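Branched-chain phosphotransacylase (Enterococcus faecalis, PDB 1YCO) probably transfers branched-chain acyl groups between coenzyme A and phosphate. Local coordinates at residues G9-P12 with E13-Q16. Numbering follows the deposited sequence.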
ATOM      1  N   GLY A   9      24.043 -12.992  15.833  1.00 47.18           N
ATOM      2  CA  GLY A   9      23.346 -12.288  16.896  1.00 50.15           C
ATOM      3  C   GLY A   9      24.207 -11.664  17.976  1.00 50.27           C
ATOM      4  O   GLY A   9      23.684 -11.076  18.918  1.00 50.21           O
ATOM      5  N   SER A  10      25.523 -11.787  17.863  1.00 51.99           N
ATOM      6  CA  SER A  10      26.379 -11.199  18.882  1.00 53.54           C
ATOM      7  C   SER A  10      26.540  -9.704  18.623  1.00 53.48           C
ATOM      8  O   SER A  10      27.639  -9.228  18.342  1.00 54.51           O
ATOM      9  CB  SER A  10      27.739 -11.883  18.895  1.00 54.74           C
ATOM     10  OG  SER A  10      28.491 -11.434  20.005  1.00 57.62           O
ATOM     11  N   GLN A  11      25.435  -8.972  18.739  1.00 53.25           N
ATOM     12  CA  GLN A  11      25.423  -7.535  18.495  1.00 54.16           C
ATOM     13  C   GLN A  11      24.659  -6.785  19.586  1.00 54.46           C
ATOM     14  O   GLN A  11      23.656  -7.279  20.103  1.00 55.28           O
ATOM     15  CB  GLN A  11      24.769  -7.266  17.142  1.00 54.42           C
ATOM     16  CG  GLN A  11      25.266  -8.184  16.038  1.00 53.65           C
ATOM     17  CD  GLN A  11      26.689  -7.873  15.604  1.00 56.49           C
ATOM     18  OE1 GLN A  11      27.251  -8.557  14.749  1.00 57.76           O
ATOM     19  NE2 GLN A  11      27.275  -6.838  16.189  1.00 56.98           N
ATOM     20  N   PRO A  12      25.112  -5.568  19.940  1.00 55.07           N
ATOM     21  CA  PRO A  12      24.407  -4.819  20.989  1.00 55.40           C
ATOM     22  C   PRO A  12      22.926  -4.609  20.665  1.00 54.77           C
ATOM     23  O   PRO A  12      22.099  -4.436  21.566  1.00 54.61           O
ATOM     24  CB  PRO A  12      25.203  -3.515  21.078  1.00 55.59           C
ATOM     25  CG  PRO A  12      25.694  -3.321  19.682  1.00 54.74           C
ATOM     26  CD  PRO A  12      26.124  -4.725  19.277  1.00 55.27           C
ATOM     27  N   GLU A  13      22.600  -4.641  19.375  1.00 54.48           N
ATOM     28  CA  GLU A  13      21.217  -4.483  18.929  1.00 54.31           C
ATOM     29  C   GLU A  13      20.446  -5.772  19.264  1.00 53.18           C
ATOM     30  O   GLU A  13      19.315  -5.722  19.754  1.00 53.39           O
ATOM     31  CB  GLU A  13      21.164  -4.238  17.420  1.00 56.53           C
ATOM     32  CG  GLU A  13      22.114  -3.157  16.909  1.00 59.26           C
ATOM     33  CD  GLU A  13      23.487  -3.697  16.547  1.00 61.43           C
ATOM     34  OE1 GLU A  13      23.549  -4.766  15.897  1.00 61.37           O
ATOM     35  OE2 GLU A  13      24.501  -3.043  16.894  1.00 62.81           O
ATOM     36  N   ILE A  14      21.064  -6.922  19.001  1.00 49.74           N
ATOM     37  CA  ILE A  14      20.432  -8.196  19.298  1.00 47.84           C
ATOM     38  C   ILE A  14      20.373  -8.381  20.814  1.00 48.35           C
ATOM     39  O   ILE A  14      19.398  -8.910  21.348  1.00 48.41           O
ATOM     40  CB  ILE A  14      21.203  -9.386  18.636  1.00 46.06           C
ATOM     41  CG1 ILE A  14      21.147  -9.270  17.112  1.00 47.98           C
ATOM     42  CG2 ILE A  14      20.618 -10.714  19.081  1.00 43.68           C
ATOM     43  CD1 ILE A  14      19.726  -9.266  16.515  1.00 45.46           C
ATOM     44  N   LEU A  15      21.405  -7.918  21.511  1.00 48.55           N
ATOM     45  CA  LEU A  15      21.454  -8.038  22.970  1.00 50.25           C
ATOM     46  C   LEU A  15      20.251  -7.360  23.625  1.00 50.89           C
ATOM     47  O   LEU A  15      19.669  -7.885  24.577  1.00 50.89           O
ATOM     48  CB  LEU A  15      22.741  -7.411  23.504  1.00 51.47           C
ATOM     49  CG  LEU A  15      23.064  -7.755  24.954  1.00 53.08           C
ATOM     50  CD1 LEU A  15      23.378  -9.238  25.077  1.00 53.81           C
ATOM     51  CD2 LEU A  15      24.250  -6.929  25.407  1.00 55.42           C
ATOM     52  N   GLN A  16      19.888  -6.191  23.111  1.00 51.16           N
ATOM     53  CA  GLN A  16      18.751  -5.445  23.637  1.00 52.40           C
ATOM     54  C   GLN A  16      17.462  -6.270  23.484  1.00 50.47           C
ATOM     55  O   GLN A  16      16.572  -6.209  24.337  1.00 50.20           O
ATOM     56  CB  GLN A  16      18.623  -4.110  22.891  1.00 55.16           C
ATOM     57  CG  GLN A  16      18.271  -2.918  23.772  1.00 59.86           C
ATOM     58  CD  GLN A  16      17.877  -1.685  22.963  1.00 62.29           C
ATOM     59  OE1 GLN A  16      18.594  -1.277  22.044  1.00 62.22           O
ATOM     60  NE2 GLN A  16      16.733  -1.085  23.304  1.00 61.68           N
TER
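Glu-13 folds its carboxylate back alongside Pro-12 and Gln-11 at the start of its helix. With CG beside the backbone N (chi1 -49°) and a bend at chi2 (89°), the chain doubles toward the helix start. The two oxygens then meet different neighbours: OE2 lies 3.0 Å from Pro-12 CG, alongside the ring, while OE1 comes 3.0 Å from Gln-11 CB. Both are contacts with carbon; the charge itself is answered by Arg-255, which forms a salt bridge to OE2. Gln-11, the N-cap residue, opens the helix with its backbone carbonyl, whose O accepts Leu-15 N at 2.7 Å, the donor almost in line with C=O. Pro-12 follows as the first helical residue, needing no N-H there, and its O takes Gln-16 N in a longer bond of 3.2 Å, with the donor well above the carbonyl plane. On the buried side Ile-14 lies over Gly-9, its CG1 3.7 Å from Gly-9 CA. The turn thus carries the chain from strand 2-7 of the parallel sheet into helix 12-24, with Leu-40 against Pro-12, Ile-77 beside Gln-11 and Glu-13, and helix 259-274 meeting Glu-13 and Gln-16 through Lys-262 and Thr-259.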